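PCF11 protein (Saccharomyces cerevisiae, PDB 1SZ9) takes part in 3'-end processing of mRNA and, through this CTD-interacting domain, recognises the carboxy-terminal domain of RNA polymerase II. Local coordinates at residues A[47-52]-A[83-88]; A[88-93]-A[133-138]. One frame throughout, in Å; residues are numbered along the deposited sequence.

Contact 1 of 2, residues A[47-52]-A[83-88]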
ATOM      1  N   ALA A  47      -9.241  -4.089   4.043  1.00 25.82           N
ATOM      2  CA  ALA A  47      -9.957  -2.932   3.528  1.00 24.01           C
ATOM      3  C   ALA A  47      -9.096  -2.224   2.458  1.00 25.14           C
ATOM      4  O   ALA A  47      -9.588  -1.863   1.393  1.00 23.37           O
ATOM      5  CB  ALA A  47     -10.269  -1.977   4.665  1.00 21.93           C
ATOM      6  N   ILE A  48      -7.809  -2.034   2.743  1.00 24.95           N
ATOM      7  CA  ILE A  48      -6.935  -1.371   1.788  1.00 24.80           C
ATOM      8  C   ILE A  48      -6.692  -2.220   0.539  1.00 23.34           C
ATOM      9  O   ILE A  48      -6.745  -1.698  -0.565  1.00 21.42           O
ATOM     10  CB  ILE A  48      -5.595  -0.971   2.456  1.00 25.64           C
ATOM     11  CG1 ILE A  48      -5.851   0.183   3.422  1.00 27.51           C
ATOM     12  CG2 ILE A  48      -4.570  -0.494   1.410  1.00 24.29           C
ATOM     13  CD1 ILE A  48      -4.654   0.580   4.213  1.00 30.71           C
ATOM     14  N   GLU A  49      -6.435  -3.515   0.705  1.00 26.43           N
ATOM     15  CA  GLU A  49      -6.201  -4.384  -0.454  1.00 28.16           C
ATOM     16  C   GLU A  49      -7.464  -4.468  -1.302  1.00 29.63           C
ATOM     17  O   GLU A  49      -7.393  -4.474  -2.535  1.00 28.03           O
ATOM     18  CB  GLU A  49      -5.762  -5.793  -0.029  1.00 28.49           C
ATOM     19  CG  GLU A  49      -4.466  -5.805   0.792  1.00 32.48           C
ATOM     20  CD  GLU A  49      -3.781  -7.167   0.834  1.00 35.75           C
ATOM     21  OE1 GLU A  49      -4.461  -8.191   0.636  1.00 36.24           O
ATOM     22  OE2 GLU A  49      -2.551  -7.219   1.076  1.00 37.33           O
ATOM     23  N   SER A  50      -8.615  -4.518  -0.633  1.00 29.26           N
ATOM     24  CA  SER A  50      -9.895  -4.572  -1.329  1.00 31.11           C
ATOM     25  C   SER A  50     -10.070  -3.298  -2.157  1.00 29.59           C
ATOM     26  O   SER A  50     -10.426  -3.368  -3.339  1.00 27.90           O
ATOM     27  CB  SER A  50     -11.048  -4.730  -0.317  1.00 31.95           C
ATOM     28  OG  SER A  50     -12.298  -4.658  -0.972  1.00 36.76           O
ATOM     29  N   ARG A  51      -9.817  -2.134  -1.549  1.00 29.05           N
ATOM     30  CA  ARG A  51      -9.932  -0.870  -2.287  1.00 27.85           C
ATOM     31  C   ARG A  51      -8.986  -0.846  -3.497  1.00 27.99           C
ATOM     32  O   ARG A  51      -9.388  -0.483  -4.603  1.00 29.62           O
ATOM     33  CB  ARG A  51      -9.654   0.355  -1.381  1.00 30.56           C
ATOM     34  CG  ARG A  51      -9.268   1.600  -2.192  1.00 33.23           C
ATOM     35  CD  ARG A  51      -9.942   2.931  -1.832  1.00 34.07           C
ATOM     36  NE  ARG A  51     -11.353   2.964  -2.176  1.00 37.36           N
ATOM     37  CZ  ARG A  51     -11.977   3.957  -2.812  1.00 35.80           C
ATOM     38  NH1 ARG A  51     -11.333   5.055  -3.210  1.00 31.45           N
ATOM     39  NH2 ARG A  51     -13.277   3.844  -3.046  1.00 32.98           N
ATOM     40  N   ILE A  52      -7.730  -1.241  -3.303  1.00 27.38           N
ATOM     41  CA  ILE A  52      -6.778  -1.258  -4.411  1.00 29.10           C
ATOM     42  C   ILE A  52      -7.281  -2.132  -5.562  1.00 32.87           C
ATOM     43  O   ILE A  52      -7.150  -1.791  -6.744  1.00 33.78           O
ATOM     44  CB  ILE A  52      -5.407  -1.776  -3.942  1.00 26.86           C
ATOM     45  CG1 ILE A  52      -4.761  -0.730  -3.014  1.00 26.82           C
ATOM     46  CG2 ILE A  52      -4.508  -2.077  -5.146  1.00 26.89           C
ATOM     47  CD1 ILE A  52      -3.539  -1.241  -2.260  1.00 25.44           C
ATOM     48  N   SER A  83       2.843  -7.765   3.110  1.00 23.11           N
ATOM     49  CA  SER A  83       3.848  -8.490   2.318  1.00 25.61           C
ATOM     50  C   SER A  83       3.270  -9.696   1.594  1.00 26.46           C
ATOM     51  O   SER A  83       3.756 -10.058   0.529  1.00 24.70           O
ATOM     52  CB  SER A  83       5.009  -9.015   3.183  1.00 27.24           C
ATOM     53  OG  SER A  83       5.885  -7.976   3.576  1.00 34.30           O
ATOM     54  N   ARG A  84       2.254 -10.323   2.181  1.00 27.20           N
ATOM     55  CA  ARG A  84       1.693 -11.517   1.572  1.00 29.08           C
ATOM     56  C   ARG A  84       1.117 -11.358   0.171  1.00 27.14           C
ATOM     57  O   ARG A  84       1.384 -12.189  -0.696  1.00 24.91           O
ATOM     58  CB  ARG A  84       0.629 -12.155   2.475  1.00 31.57           C
ATOM     59  CG  ARG A  84       0.086 -13.459   1.866  1.00 34.08           C
ATOM     60  CD  ARG A  84      -0.614 -14.313   2.892  1.00 36.30           C
ATOM     61  NE  ARG A  84       0.235 -14.528   4.062  1.00 36.33           N
ATOM     62  CZ  ARG A  84      -0.244 -14.829   5.260  1.00 37.39           C
ATOM     63  NH1 ARG A  84      -1.556 -14.957   5.420  1.00 35.17           N
ATOM     64  NH2 ARG A  84       0.572 -14.945   6.305  1.00 35.49           N
ATOM     65  N   ASN A  85       0.320 -10.318  -0.057  1.00 26.11           N
ATOM     66  CA  ASN A  85      -0.251 -10.133  -1.387  1.00 25.68           C
ATOM     67  C   ASN A  85       0.370  -8.960  -2.150  1.00 24.67           C
ATOM     68  O   ASN A  85      -0.062  -8.643  -3.247  1.00 22.82           O
ATOM     69  CB  ASN A  85      -1.783  -9.955  -1.297  1.00 24.88           C
ATOM     70  CG  ASN A  85      -2.463 -11.112  -0.565  1.00 28.46           C
ATOM     71  OD1 ASN A  85      -2.011 -12.246  -0.636  1.00 27.91           O
ATOM     72  ND2 ASN A  85      -3.555 -10.822   0.134  1.00 29.04           N
ATOM     73  N   LEU A  86       1.409  -8.358  -1.573  1.00 25.59           N
ATOM     74  CA  LEU A  86       2.086  -7.198  -2.161  1.00 24.13           C
ATOM     75  C   LEU A  86       2.438  -7.348  -3.631  1.00 22.91           C
ATOM     76  O   LEU A  86       2.085  -6.513  -4.438  1.00 21.57           O
ATOM     77  CB  LEU A  86       3.362  -6.873  -1.382  1.00 23.26           C
ATOM     78  CG  LEU A  86       3.984  -5.522  -1.754  1.00 25.11           C
ATOM     79  CD1 LEU A  86       3.064  -4.399  -1.263  1.00 21.31           C
ATOM     80  CD2 LEU A  86       5.384  -5.399  -1.125  1.00 22.10           C
ATOM     81  N   PHE A  87       3.144  -8.413  -3.983  1.00 25.35           N
ATOM     82  CA  PHE A  87       3.521  -8.622  -5.375  1.00 25.46           C
ATOM     83  C   PHE A  87       2.323  -8.750  -6.326  1.00 24.66           C
ATOM     84  O   PHE A  87       2.287  -8.087  -7.362  1.00 23.75           O
ATOM     85  CB  PHE A  87       4.413  -9.858  -5.510  1.00 23.25           C
ATOM     86  CG  PHE A  87       4.591 -10.310  -6.919  1.00 26.56           C
ATOM     87  CD1 PHE A  87       5.219  -9.484  -7.855  1.00 24.23           C
ATOM     88  CD2 PHE A  87       4.125 -11.562  -7.327  1.00 28.77           C
ATOM     89  CE1 PHE A  87       5.387  -9.896  -9.179  1.00 27.00           C
ATOM     90  CE2 PHE A  87       4.285 -11.985  -8.654  1.00 29.75           C
ATOM     91  CZ  PHE A  87       4.921 -11.148  -9.582  1.00 26.53           C
ATOM     92  N   ASN A  88       1.362  -9.617  -6.001  1.00 25.51           N
ATOM     93  CA  ASN A  88       0.196  -9.767  -6.871  1.00 25.22           C
ATOM     94  C   ASN A  88      -0.586  -8.467  -6.967  1.00 23.13           C
ATOM     95  O   ASN A  88      -1.033  -8.095  -8.038  1.00 23.37           O
ATOM     96  CB  ASN A  88      -0.737 -10.881  -6.375  1.00 26.66           C
ATOM     97  CG  ASN A  88      -0.135 -12.258  -6.564  1.00 30.68           C
ATOM     98  OD1 ASN A  88       0.849 -12.409  -7.275  1.00 32.11           O
ATOM     99  ND2 ASN A  88      -0.732 -13.269  -5.939  1.00 28.98           N
TER
HETATM  100  O   HOH W   1      -1.316  -9.001   2.131  1.00 28.79           O

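Contact 2 of 2, residues A[88-93]-A[133-138]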
ATOM      1  N   ASN A  88       1.362  -9.617  -6.001  1.00 25.51           N
ATOM      2  CA  ASN A  88       0.196  -9.767  -6.871  1.00 25.22           C
ATOM      3  C   ASN A  88      -0.586  -8.467  -6.967  1.00 23.13           C
ATOM      4  O   ASN A  88      -1.033  -8.095  -8.038  1.00 23.37           O
ATOM      5  CB  ASN A  88      -0.737 -10.881  -6.375  1.00 26.66           C
ATOM      6  CG  ASN A  88      -0.135 -12.258  -6.564  1.00 30.68           C
ATOM      7  OD1 ASN A  88       0.849 -12.409  -7.275  1.00 32.11           O
ATOM      8  ND2 ASN A  88      -0.732 -13.269  -5.939  1.00 28.98           N
ATOM      9  N   LEU A  89      -0.761  -7.785  -5.838  1.00 24.48           N
ATOM     10  CA  LEU A  89      -1.488  -6.518  -5.829  1.00 27.26           C
ATOM     11  C   LEU A  89      -0.776  -5.448  -6.660  1.00 23.63           C
ATOM     12  O   LEU A  89      -1.397  -4.725  -7.429  1.00 24.39           O
ATOM     13  CB  LEU A  89      -1.654  -6.002  -4.388  1.00 29.75           C
ATOM     14  CG  LEU A  89      -2.896  -6.497  -3.638  1.00 37.17           C
ATOM     15  CD1 LEU A  89      -2.867  -6.003  -2.193  1.00 38.77           C
ATOM     16  CD2 LEU A  89      -4.146  -6.001  -4.355  1.00 34.25           C
ATOM     17  N   TYR A  90       0.531  -5.352  -6.481  1.00 22.50           N
ATOM     18  CA  TYR A  90       1.329  -4.373  -7.186  1.00 21.74           C
ATOM     19  C   TYR A  90       1.307  -4.601  -8.693  1.00 21.20           C
ATOM     20  O   TYR A  90       1.031  -3.686  -9.461  1.00 21.15           O
ATOM     21  CB  TYR A  90       2.767  -4.404  -6.660  1.00 20.17           C
ATOM     22  CG  TYR A  90       3.667  -3.346  -7.280  1.00 19.93           C
ATOM     23  CD1 TYR A  90       4.198  -3.507  -8.557  1.00 19.69           C
ATOM     24  CD2 TYR A  90       3.970  -2.178  -6.590  1.00 20.32           C
ATOM     25  CE1 TYR A  90       5.015  -2.523  -9.131  1.00 19.65           C
ATOM     26  CE2 TYR A  90       4.777  -1.199  -7.148  1.00 19.26           C
ATOM     27  CZ  TYR A  90       5.298  -1.379  -8.419  1.00 19.25           C
ATOM     28  OH  TYR A  90       6.112  -0.415  -8.961  1.00 19.26           O
ATOM     29  N   LYS A  91       1.626  -5.823  -9.101  1.00 21.22           N
ATOM     30  CA  LYS A  91       1.650  -6.197 -10.503  1.00 22.22           C
ATOM     31  C   LYS A  91       0.286  -5.989 -11.174  1.00 23.74           C
ATOM     32  O   LYS A  91       0.210  -5.433 -12.264  1.00 22.74           O
ATOM     33  CB  LYS A  91       2.064  -7.672 -10.636  1.00 23.80           C
ATOM     34  CG  LYS A  91       1.912  -8.243 -12.045  1.00 25.26           C
ATOM     35  CD  LYS A  91       2.569  -9.621 -12.184  1.00 28.06           C
ATOM     36  CE  LYS A  91       2.396 -10.187 -13.615  1.00 30.72           C
ATOM     37  NZ  LYS A  91       3.092 -11.512 -13.806  1.00 33.49           N
ATOM     38  N   ARG A  92      -0.786  -6.431 -10.525  1.00 24.13           N
ATOM     39  CA  ARG A  92      -2.115  -6.276 -11.114  1.00 27.31           C
ATOM     40  C   ARG A  92      -2.467  -4.808 -11.284  1.00 24.10           C
ATOM     41  O   ARG A  92      -3.016  -4.422 -12.314  1.00 22.30           O
ATOM     42  CB  ARG A  92      -3.180  -6.982 -10.259  1.00 30.97           C
ATOM     43  CG  ARG A  92      -3.166  -8.495 -10.449  1.00 40.41           C
ATOM     44  CD  ARG A  92      -3.893  -9.241  -9.340  1.00 45.72           C
ATOM     45  NE  ARG A  92      -3.587 -10.671  -9.388  1.00 50.61           N
ATOM     46  CZ  ARG A  92      -3.877 -11.540  -8.421  1.00 51.78           C
ATOM     47  NH1 ARG A  92      -4.488 -11.134  -7.311  1.00 52.87           N
ATOM     48  NH2 ARG A  92      -3.538 -12.817  -8.559  1.00 51.71           N
ATOM     49  N   THR A  93      -2.134  -3.992 -10.285  1.00 19.25           N
ATOM     50  CA  THR A  93      -2.420  -2.565 -10.360  1.00 19.79           C
ATOM     51  C   THR A  93      -1.632  -1.922 -11.493  1.00 20.04           C
ATOM     52  O   THR A  93      -2.179  -1.178 -12.297  1.00 18.55           O
ATOM     53  CB  THR A  93      -2.063  -1.858  -9.025  1.00 20.87           C
ATOM     54  OG1 THR A  93      -2.875  -2.412  -7.995  1.00 21.31           O
ATOM     55  CG2 THR A  93      -2.318  -0.328  -9.088  1.00 17.70           C
ATOM     56  N   GLN A 133      11.684  -8.072 -10.650  1.00 25.84           N
ATOM     57  CA  GLN A 133      11.751  -8.884 -11.865  1.00 27.21           C
ATOM     58  C   GLN A 133      10.642  -8.473 -12.828  1.00 25.19           C
ATOM     59  O   GLN A 133      10.878  -8.324 -14.020  1.00 26.48           O
ATOM     60  CB  GLN A 133      11.628 -10.375 -11.535  1.00 27.54           C
ATOM     61  CG  GLN A 133      12.671 -10.822 -10.527  1.00 37.79           C
ATOM     62  CD  GLN A 133      12.552 -12.286 -10.154  1.00 43.67           C
ATOM     63  OE1 GLN A 133      11.446 -12.832 -10.047  1.00 47.43           O
ATOM     64  NE2 GLN A 133      13.691 -12.930  -9.935  1.00 45.38           N
ATOM     65  N   PHE A 134       9.434  -8.313 -12.301  1.00 23.09           N
ATOM     66  CA  PHE A 134       8.302  -7.886 -13.103  1.00 23.56           C
ATOM     67  C   PHE A 134       8.583  -6.500 -13.743  1.00 23.70           C
ATOM     68  O   PHE A 134       8.336  -6.296 -14.918  1.00 21.89           O
ATOM     69  CB  PHE A 134       7.049  -7.799 -12.234  1.00 23.82           C
ATOM     70  CG  PHE A 134       5.935  -6.990 -12.856  1.00 24.75           C
ATOM     71  CD1 PHE A 134       5.221  -7.482 -13.953  1.00 25.80           C
ATOM     72  CD2 PHE A 134       5.628  -5.720 -12.367  1.00 24.87           C
ATOM     73  CE1 PHE A 134       4.217  -6.720 -14.554  1.00 24.07           C
ATOM     74  CE2 PHE A 134       4.630  -4.937 -12.953  1.00 25.09           C
ATOM     75  CZ  PHE A 134       3.918  -5.437 -14.053  1.00 25.53           C
ATOM     76  N   LEU A 135       9.092  -5.550 -12.967  1.00 23.38           N
ATOM     77  CA  LEU A 135       9.378  -4.227 -13.524  1.00 23.09           C
ATOM     78  C   LEU A 135      10.415  -4.300 -14.662  1.00 24.34           C
ATOM     79  O   LEU A 135      10.303  -3.590 -15.677  1.00 20.97           O
ATOM     80  CB  LEU A 135       9.835  -3.269 -12.413  1.00 18.81           C
ATOM     81  CG  LEU A 135       8.694  -2.819 -11.464  1.00 21.20           C
ATOM     82  CD1 LEU A 135       9.254  -1.888 -10.413  1.00 20.66           C
ATOM     83  CD2 LEU A 135       7.561  -2.108 -12.259  1.00 15.84           C
ATOM     84  N   ILE A 136      11.431  -5.143 -14.484  1.00 25.73           N
ATOM     85  CA  ILE A 136      12.442  -5.340 -15.525  1.00 27.13           C
ATOM     86  C   ILE A 136      11.738  -5.889 -16.792  1.00 27.96           C
ATOM     87  O   ILE A 136      11.963  -5.401 -17.898  1.00 28.42           O
ATOM     88  CB  ILE A 136      13.514  -6.334 -15.051  1.00 30.69           C
ATOM     89  CG1 ILE A 136      14.401  -5.665 -14.004  1.00 30.85           C
ATOM     90  CG2 ILE A 136      14.357  -6.823 -16.239  1.00 33.34           C
ATOM     91  CD1 ILE A 136      15.349  -6.640 -13.297  1.00 35.49           C
ATOM     92  N   LYS A 137      10.868  -6.879 -16.626  1.00 27.86           N
ATOM     93  CA  LYS A 137      10.136  -7.442 -17.769  1.00 29.29           C
ATOM     94  C   LYS A 137       9.118  -6.467 -18.364  1.00 28.72           C
ATOM     95  O   LYS A 137       8.506  -6.759 -19.381  1.00 27.76           O
ATOM     96  CB  LYS A 137       9.403  -8.741 -17.387  1.00 31.07           C
ATOM     97  CG  LYS A 137      10.315  -9.944 -17.215  1.00 35.93           C
ATOM     98  CD  LYS A 137      11.208 -10.116 -18.454  1.00 42.03           C
ATOM     99  CE  LYS A 137      12.381 -11.063 -18.195  1.00 44.70           C
ATOM    100  NZ  LYS A 137      13.474 -10.788 -19.175  1.00 48.30           N
ATOM    101  N   ALA A 138       8.923  -5.318 -17.718  1.00 27.14           N
ATOM    102  CA  ALA A 138       7.994  -4.319 -18.229  1.00 24.78           C
ATOM    103  C   ALA A 138       8.769  -3.084 -18.701  1.00 24.50           C
ATOM    104  O   ALA A 138       8.194  -2.004 -18.874  1.00 24.72           O
ATOM    105  CB  ALA A 138       6.984  -3.935 -17.141  1.00 26.26           C
TER

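Contact 1 of 2, residues A[47-52]-A[83-88]
E49 on helix 41-54 meets N85, the N-cap residue of helix 86-95, through one side-chain hydrogen bond. Along 47-52 the helix faces several ways: A47 and I48 lean on helix 3-16, and I48 also packs on helix 57-73 through L67 and I70. E49 is the residue that turns toward 83-88. With CG anti to the carbonyl carbon (chi1 -60°) and the chain extended beyond it, the carboxylate is carried across a gap that leaves the nearest CA atoms, those of E49 and N85, 8.3 Å apart. N85 ND2 donates to E49 OE1 over 2.8 Å, nearly straight at 167°. The acceptor lies close to the amide plane and uses its syn lone pair, although carboxylate and amide planes are 48° apart and the two side chains cross at about a right angle. E49 OE2 passes 3.7 Å from N85 CB. A water bound to the backbone N of N85 also lies beside OE2, but at a distance so short that this second link is doubtful. Further along, I52 turns to L89 and T93 of helix 86-95. Replacing E49 by an alanine would take away the carboxylate, and the N85 amide would probably lose its acceptor and be freer to turn. N85 makes no side-chain capping bond, and its ND2 reaches across to helix 41-54. The contact thus rests on one directional bond from a neutral amide to what is probably a charged carboxylate, a polar surface margin to the I52 packing between two helices of the all-helical, arm-repeat CTD-interacting domain.

Contact 2 of 2, residues A[88-93]-A[133-138]
F134 of helix 125-137 lays one face of its ring against the side chain of K91 of helix 86-95. F134 has the largest buried surface in this contact, and its first torsion, with CG anti to the backbone N (chi1 163°), sends the ring out toward K91. K91 CG stands 3.9 Å from the ring centroid, 17° off the normal, in a CH-pi contact displaced toward the rim. Its closest ring atom is F134 CE1, at 3.7 Å. Because the lysine is fully extended, the next methylenes continue along the same rim, with K91 CD 3.8 Å from F134 CD1 and K91 CE little farther away. The touching is therefore done by the aliphatic part of the lysine. Above the same face, K91 CA comes near F134 CE2, so the ring also lies against the backbone of helix 86-95. F134 is further held by F87 and L95, and it meets the Y94 ring edge to face.

Y90 forms the second half of the interface. L135 comes to the edge of its ring, near the ring plane, and the two side chains cross at about a right angle. Y90 CE1 lies 4.1 Å from L135 CD2, while Y90 OH is 3.8 Å from L135 CD1. That hydroxyl also makes a weak hydrogen bond to L105 O. Helix 99-112 borders both residues, Y90 through M108 and F109 and L135 through F109, so the helix packing of the domain continues into helix 125-137. No hydrogen bond crosses between the two segments. Cohesion comes from hydrocarbon and ring surfaces, with the aliphatic chain of a partly exposed lysine lying over an aromatic face while Y90 and L135 close the buried side.

The contacts follow one another along the chain, contact 1 closing before contact 2 opens, and their centres lie 13 Å apart. Both use helix 86-95 and share N88. The two neighbours touch this helix along much of its length, helix 41-54 through L89, T93 and the N-cap N85, helix 125-137 through L86, F87, Y90, K91 and L95. I52 CG2 of contact 1 lies 3.3 Å from T93 OG1 of contact 2. The 41-54 side thus combines a surface hydrogen bond with I52 packing, whereas none crosses between 88-93 and 133-138. Helix 86-95 is sandwiched as expected in the all-helical, right-handed superhelical array of CTD-interacting domains.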